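Local coordinates for acyl-coenzyme A thioesterase THEM4 (Rhodococcus sp., PDB 2OV9), which probably hydrolyses medium- and long-chain fatty acyl-CoA thioesters to free fatty acids and coenzyme A, as a member of the hotdog-fold thioesterase superfamily, at residues B[77-80]-B[84-87]; B[16-21]-B[146-151]. All blocks are in the same frame, centred on the assembly; numbering follows the deposited sequence.

Interaction 1: B[77-80]-B[84-87]; sequences IDMW and GVTR
Thr86 sets its methyl among three groups of 77-80: CG2 lies 3.2 Å from Ile77 O, presses against Met79 CB at a tight 3.5 Å, and meets the Trp80 ring obliquely at CZ3. The chi1 of 60° that aims CG2 this way wedges OG1 between the backbone N and the carbonyl carbon, where it bonds to Asp89 OD1. Gly84 O is the second point of contact. Met79 CA comes within 3.0 Å of Gly84 O, with an angle of 126° at the hydrogen, a CA-H...O contact, and Ile77 CG2 lies 3.1 Å from the same Gly84 O. Met79 SE, of the selenomethionine, lies against the backbone of 84-87, 3.8 Å from Val85 CA, and the bend at chi3 places CE over one face of the Trp80 ring, toward its rim. One water accepts from both Ile77 N and Arg87 N, the latter at 2.8 Å. Farther out, His140 and Val144 of helix 131-148 back Met79, while His130 of the second subunit meets Trp80 edge-to-face, so the loop also borders the dimer interface. Direct cohesion between the segments is therefore van der Waals and CA-H...O in kind, with conventional hydrogen bonding supplied through the water.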
ATOM      1  N   ILE B  77     -10.752  -0.397  15.545  1.00 53.93           N
ATOM      2  CA  ILE B  77     -11.666   0.697  15.271  1.00 53.41           C
ATOM      3  C   ILE B  77     -12.151   0.552  13.829  1.00 53.09           C
ATOM      4  O   ILE B  77     -11.348   0.638  12.896  1.00 53.08           O
ATOM      5  CB  ILE B  77     -10.968   2.086  15.425  1.00 53.29           C
ATOM      6  CG1 ILE B  77     -10.088   2.160  16.693  1.00 53.78           C
ATOM      7  CG2 ILE B  77     -11.988   3.214  15.361  1.00 53.59           C
ATOM      8  CD1 ILE B  77     -10.804   2.559  17.989  1.00 54.08           C
ATOM      9  N   ASP B  78     -13.452   0.310  13.646  1.00 52.35           N
ATOM     10  CA  ASP B  78     -14.040   0.397  12.308  1.00 51.61           C
ATOM     11  C   ASP B  78     -14.425   1.844  12.036  1.00 50.98           C
ATOM     12  O   ASP B  78     -15.534   2.285  12.374  1.00 50.39           O
ATOM     13  CB  ASP B  78     -15.251  -0.532  12.126  1.00 51.77           C
ATOM     14  CG  ASP B  78     -15.676  -0.672  10.649  1.00 52.35           C
ATOM     15  OD1 ASP B  78     -15.056  -0.020   9.772  1.00 51.82           O
ATOM     16  OD2 ASP B  78     -16.631  -1.442  10.365  1.00 52.01           O
HETATM   17  N   MSE B  79     -13.486   2.570  11.429  1.00 50.19           N
HETATM   18  CA  MSE B  79     -13.667   3.962  11.020  1.00 49.94           C
HETATM   19  C   MSE B  79     -14.825   4.130  10.048  1.00 48.95           C
HETATM   20  O   MSE B  79     -15.563   5.112  10.111  1.00 48.99           O
HETATM   21  CB  MSE B  79     -12.381   4.464  10.352  1.00 49.46           C
HETATM   22  CG  MSE B  79     -12.386   5.942  10.005  1.00 50.37           C
HETATM   23 SE   MSE B  79     -10.633   6.551   9.420  1.00 52.60          SE
HETATM   24  CE  MSE B  79     -10.490   5.566   7.738  1.00 47.38           C
ATOM     25  N   TRP B  80     -14.965   3.168   9.140  1.00 48.41           N
ATOM     26  CA  TRP B  80     -15.991   3.214   8.090  1.00 47.84           C
ATOM     27  C   TRP B  80     -17.390   2.922   8.651  1.00 47.72           C
ATOM     28  O   TRP B  80     -18.389   2.999   7.930  1.00 46.87           O
ATOM     29  CB  TRP B  80     -15.624   2.247   6.948  1.00 47.59           C
ATOM     30  CG  TRP B  80     -14.312   2.594   6.331  1.00 47.28           C
ATOM     31  CD1 TRP B  80     -14.093   3.471   5.312  1.00 47.09           C
ATOM     32  CD2 TRP B  80     -13.021   2.129   6.746  1.00 46.20           C
ATOM     33  NE1 TRP B  80     -12.744   3.565   5.042  1.00 47.14           N
ATOM     34  CE2 TRP B  80     -12.063   2.754   5.914  1.00 46.94           C
ATOM     35  CE3 TRP B  80     -12.581   1.235   7.730  1.00 45.86           C
ATOM     36  CZ2 TRP B  80     -10.690   2.506   6.030  1.00 47.54           C
ATOM     37  CZ3 TRP B  80     -11.208   0.998   7.850  1.00 46.73           C
ATOM     38  CH2 TRP B  80     -10.284   1.631   7.004  1.00 47.16           C
ATOM     39  N   GLY B  84     -14.496   5.975  14.796  1.00 45.14           N
ATOM     40  CA  GLY B  84     -13.364   6.871  14.995  1.00 44.98           C
ATOM     41  C   GLY B  84     -12.250   6.465  14.060  1.00 44.58           C
ATOM     42  O   GLY B  84     -12.398   5.521  13.284  1.00 44.65           O
ATOM     43  N   VAL B  85     -11.123   7.162  14.128  1.00 44.19           N
ATOM     44  CA  VAL B  85     -10.023   6.891  13.201  1.00 43.76           C
ATOM     45  C   VAL B  85      -9.292   5.586  13.584  1.00 43.91           C
ATOM     46  O   VAL B  85      -8.977   5.378  14.757  1.00 43.76           O
ATOM     47  CB  VAL B  85      -9.059   8.105  13.155  1.00 43.53           C
ATOM     48  CG1 VAL B  85      -7.926   7.865  12.214  1.00 44.60           C
ATOM     49  CG2 VAL B  85      -9.830   9.373  12.737  1.00 42.91           C
ATOM     50  N   THR B  86      -9.050   4.722  12.585  1.00 43.76           N
ATOM     51  CA  THR B  86      -8.350   3.429  12.739  1.00 43.60           C
ATOM     52  C   THR B  86      -6.916   3.609  13.223  1.00 43.53           C
ATOM     53  O   THR B  86      -6.320   4.677  13.032  1.00 43.00           O
ATOM     54  CB  THR B  86      -8.256   2.667  11.410  1.00 43.72           C
ATOM     55  OG1 THR B  86      -7.535   3.469  10.468  1.00 44.80           O
ATOM     56  CG2 THR B  86      -9.639   2.366  10.852  1.00 44.54           C
ATOM     57  N   ARG B  87      -6.357   2.550  13.807  1.00 42.98           N
ATOM     58  CA  ARG B  87      -5.000   2.579  14.339  1.00 42.99           C
ATOM     59  C   ARG B  87      -4.093   1.419  13.829  1.00 42.18           C
ATOM     60  O   ARG B  87      -2.950   1.270  14.265  1.00 41.34           O
ATOM     61  CB  ARG B  87      -5.105   2.500  15.856  1.00 43.45           C
ATOM     62  CG  ARG B  87      -4.115   3.368  16.557  1.00 46.88           C
ATOM     63  CD  ARG B  87      -4.096   3.046  18.025  1.00 49.68           C
ATOM     64  NE  ARG B  87      -2.860   3.493  18.666  1.00 51.04           N
ATOM     65  CZ  ARG B  87      -1.807   2.711  18.881  1.00 50.67           C
ATOM     66  NH1 ARG B  87      -1.831   1.442  18.484  1.00 50.10           N
ATOM     67  NH2 ARG B  87      -0.734   3.205  19.481  1.00 49.28           N
TER
HETATM   68  O   HOH W   1      -7.785   0.424  14.958  1.00 41.84           O

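Interaction 2: B[16-21]-B[146-151]; sequences TVLTSP and NAWGGK
The backbones of 16-21 and 146-151 stay well apart, the nearest CA atoms being those of Leu18 and Trp148 at 8.2 Å, and the indole of Trp148 spans the interval. Leu18 crosses it at about a right angle with both methyls engaged: CD2 sits 3.6 Å from Trp148 CE3, and CD1 rests 4.0 Å from Trp148 CB, at the root of the side chain. Thr16 takes the outer end of the six-membered ring, its CB 4.0 Å from Trp148 CH2, in an oblique approach like that of Leu18 CD2. The indole gets there because CG of Trp148 is anti to the backbone N (chi1 177°), which carries the ring out from the last turn of helix 131-148. That helix is the long central one that the antiparallel sheet wraps in a hotdog fold, and it ends here in a Schellman motif: Lys151 N bonds to Asn146 O at 2.8 Å, Gly150 N to Ala147 O at 2.8 Å, and Gly150 has a positive phi of 75°. The short, weakly bonded strand 16-17 is an outermost strand of the sheet in this chain, with Thr16 paired to Gly106 by backbone bonds. Trp148 NE1 hydrogen-bonds to Leu107 O. Replacing Trp148 with an alanine would probably open a gap beside Leu18 and Thr16 and leave Leu107 O without that donor. Val112 of strand 112-117 packs on both Leu18 and Trp148, while Phe9 adds a further side-chain contact to the indole; Thr16 OG1, for its part, bonds to Pro13 O.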
ATOM      1  N   THR B  16      -6.088  19.349  15.816  1.00 34.54           N
ATOM      2  CA  THR B  16      -6.248  18.141  16.614  1.00 35.39           C
ATOM      3  C   THR B  16      -5.616  16.982  15.850  1.00 35.41           C
ATOM      4  O   THR B  16      -5.967  16.746  14.692  1.00 35.63           O
ATOM      5  CB  THR B  16      -7.751  17.848  16.877  1.00 34.92           C
ATOM      6  OG1 THR B  16      -8.273  18.859  17.756  1.00 36.51           O
ATOM      7  CG2 THR B  16      -7.928  16.498  17.520  1.00 35.99           C
ATOM      8  N   VAL B  17      -4.665  16.291  16.475  1.00 35.04           N
ATOM      9  CA  VAL B  17      -4.007  15.159  15.827  1.00 34.96           C
ATOM     10  C   VAL B  17      -5.023  14.035  15.827  1.00 35.04           C
ATOM     11  O   VAL B  17      -5.547  13.705  16.883  1.00 34.65           O
ATOM     12  CB  VAL B  17      -2.735  14.724  16.579  1.00 35.13           C
ATOM     13  CG1 VAL B  17      -2.077  13.521  15.867  1.00 35.86           C
ATOM     14  CG2 VAL B  17      -1.738  15.885  16.662  1.00 36.16           C
ATOM     15  N   LEU B  18      -5.300  13.457  14.656  1.00 35.10           N
ATOM     16  CA  LEU B  18      -6.332  12.416  14.530  1.00 36.81           C
ATOM     17  C   LEU B  18      -5.789  10.995  14.551  1.00 37.56           C
ATOM     18  O   LEU B  18      -6.464  10.041  14.985  1.00 37.39           O
ATOM     19  CB  LEU B  18      -7.119  12.634  13.246  1.00 37.32           C
ATOM     20  CG  LEU B  18      -7.859  13.971  13.189  1.00 37.27           C
ATOM     21  CD1 LEU B  18      -8.553  14.125  11.874  1.00 38.82           C
ATOM     22  CD2 LEU B  18      -8.868  14.044  14.320  1.00 36.45           C
ATOM     23  N   THR B  19      -4.576  10.858  14.045  1.00 38.01           N
ATOM     24  CA  THR B  19      -3.874   9.586  14.021  1.00 38.20           C
ATOM     25  C   THR B  19      -3.276   9.320  15.404  1.00 39.75           C
ATOM     26  O   THR B  19      -3.313  10.177  16.285  1.00 38.51           O
ATOM     27  CB  THR B  19      -2.789   9.619  12.971  1.00 37.29           C
ATOM     28  OG1 THR B  19      -2.005  10.807  13.149  1.00 34.41           O
ATOM     29  CG2 THR B  19      -3.427   9.661  11.598  1.00 37.14           C
ATOM     30  N   SER B  20      -2.762   8.117  15.608  1.00 41.17           N
ATOM     31  CA  SER B  20      -2.244   7.752  16.914  1.00 43.62           C
ATOM     32  C   SER B  20      -0.951   8.493  17.266  1.00 44.63           C
ATOM     33  O   SER B  20       0.008   8.449  16.503  1.00 44.73           O
ATOM     34  CB  SER B  20      -2.017   6.252  16.990  1.00 43.64           C
ATOM     35  OG  SER B  20      -1.772   5.897  18.336  1.00 47.52           O
ATOM     36  N   PRO B  21      -0.905   9.133  18.458  1.00 46.00           N
ATOM     37  CA  PRO B  21       0.304   9.881  18.841  1.00 46.63           C
ATOM     38  C   PRO B  21       1.436   8.931  19.214  1.00 47.11           C
ATOM     39  O   PRO B  21       1.157   7.783  19.591  1.00 46.85           O
ATOM     40  CB  PRO B  21      -0.141  10.710  20.056  1.00 46.89           C
ATOM     41  CG  PRO B  21      -1.368  10.057  20.569  1.00 46.49           C
ATOM     42  CD  PRO B  21      -1.938   9.148  19.510  1.00 46.23           C
ATOM     43  N   ASN B 146     -13.900  12.102   6.352  1.00 33.55           N
ATOM     44  CA  ASN B 146     -15.267  11.799   6.724  1.00 33.82           C
ATOM     45  C   ASN B 146     -15.479  11.672   8.233  1.00 34.44           C
ATOM     46  O   ASN B 146     -16.482  12.164   8.749  1.00 35.46           O
ATOM     47  CB  ASN B 146     -15.764  10.533   6.011  1.00 34.61           C
ATOM     48  CG  ASN B 146     -15.952  10.734   4.509  1.00 34.60           C
ATOM     49  OD1 ASN B 146     -16.094  11.852   4.041  1.00 34.29           O
ATOM     50  ND2 ASN B 146     -16.011   9.635   3.762  1.00 36.14           N
ATOM     51  N   ALA B 147     -14.572  10.993   8.939  1.00 34.76           N
ATOM     52  CA  ALA B 147     -14.680  10.896  10.408  1.00 35.01           C
ATOM     53  C   ALA B 147     -14.683  12.291  11.033  1.00 35.04           C
ATOM     54  O   ALA B 147     -15.516  12.601  11.879  1.00 35.56           O
ATOM     55  CB  ALA B 147     -13.534  10.072  10.989  1.00 35.62           C
ATOM     56  N   TRP B 148     -13.743  13.122  10.600  1.00 34.13           N
ATOM     57  CA  TRP B 148     -13.551  14.464  11.131  1.00 34.00           C
ATOM     58  C   TRP B 148     -14.734  15.369  10.818  1.00 34.51           C
ATOM     59  O   TRP B 148     -15.031  16.335  11.555  1.00 34.66           O
ATOM     60  CB  TRP B 148     -12.238  15.037  10.588  1.00 33.36           C
ATOM     61  CG  TRP B 148     -11.913  16.457  10.981  1.00 34.62           C
ATOM     62  CD1 TRP B 148     -11.810  17.539  10.135  1.00 34.83           C
ATOM     63  CD2 TRP B 148     -11.591  16.952  12.300  1.00 34.53           C
ATOM     64  NE1 TRP B 148     -11.454  18.671  10.848  1.00 32.71           N
ATOM     65  CE2 TRP B 148     -11.322  18.343  12.174  1.00 32.14           C
ATOM     66  CE3 TRP B 148     -11.531  16.366  13.575  1.00 32.89           C
ATOM     67  CZ2 TRP B 148     -10.981  19.143  13.269  1.00 34.33           C
ATOM     68  CZ3 TRP B 148     -11.190  17.171  14.671  1.00 33.79           C
ATOM     69  CH2 TRP B 148     -10.922  18.545  14.508  1.00 33.91           C
ATOM     70  N   GLY B 149     -15.428  15.052   9.733  1.00 35.84           N
ATOM     71  CA  GLY B 149     -16.655  15.756   9.376  1.00 36.64           C
ATOM     72  C   GLY B 149     -17.879  15.155  10.059  1.00 38.02           C
ATOM     73  O   GLY B 149     -18.991  15.556   9.776  1.00 37.89           O
ATOM     74  N   GLY B 150     -17.674  14.182  10.946  1.00 38.76           N
ATOM     75  CA  GLY B 150     -18.767  13.582  11.710  1.00 40.53           C
ATOM     76  C   GLY B 150     -19.645  12.633  10.915  1.00 41.76           C
ATOM     77  O   GLY B 150     -20.802  12.378  11.288  1.00 41.65           O
ATOM     78  N   LYS B 151     -19.102  12.095   9.825  1.00 42.89           N
ATOM     79  CA  LYS B 151     -19.847  11.152   8.993  1.00 44.36           C
ATOM     80  C   LYS B 151     -19.099   9.832   8.825  1.00 45.06           C
ATOM     81  O   LYS B 151     -17.912   9.720   9.124  1.00 45.56           O
ATOM     82  CB  LYS B 151     -20.166  11.770   7.627  1.00 44.60           C
ATOM     83  CG  LYS B 151     -21.333  12.767   7.622  1.00 45.76           C
ATOM     84  CD  LYS B 151     -22.703  12.085   7.861  1.00 46.94           C
ATOM     85  CE  LYS B 151     -23.248  11.379   6.607  1.00 46.96           C
ATOM     86  NZ  LYS B 151     -24.527  10.595   6.829  1.00 47.52           N
TER

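In the fold
From the N terminus the chain first lays down 16-21, beside strand 105-106, then passes through helices 26-43 and 51-67 before reaching the loop that holds interaction 1. There 77-80 and 84-87 close a small loop with three residues between them. The chain goes on through strands 105-106 and 112-117 and along helix 131-148, whose C-terminal end returns to 16-21 and closes interaction 2 across 124 residues. The small closure thus lies wholly within the large one. Their centres are 9 Å apart, and they touch: Arg87 NE lies 2.7 Å from Ser20 OG, a probable hydrogen bond, and Val85 packs on Ala147 and Leu18 O. Together they join the N-terminal segment, the 77-87 loop and the central helix.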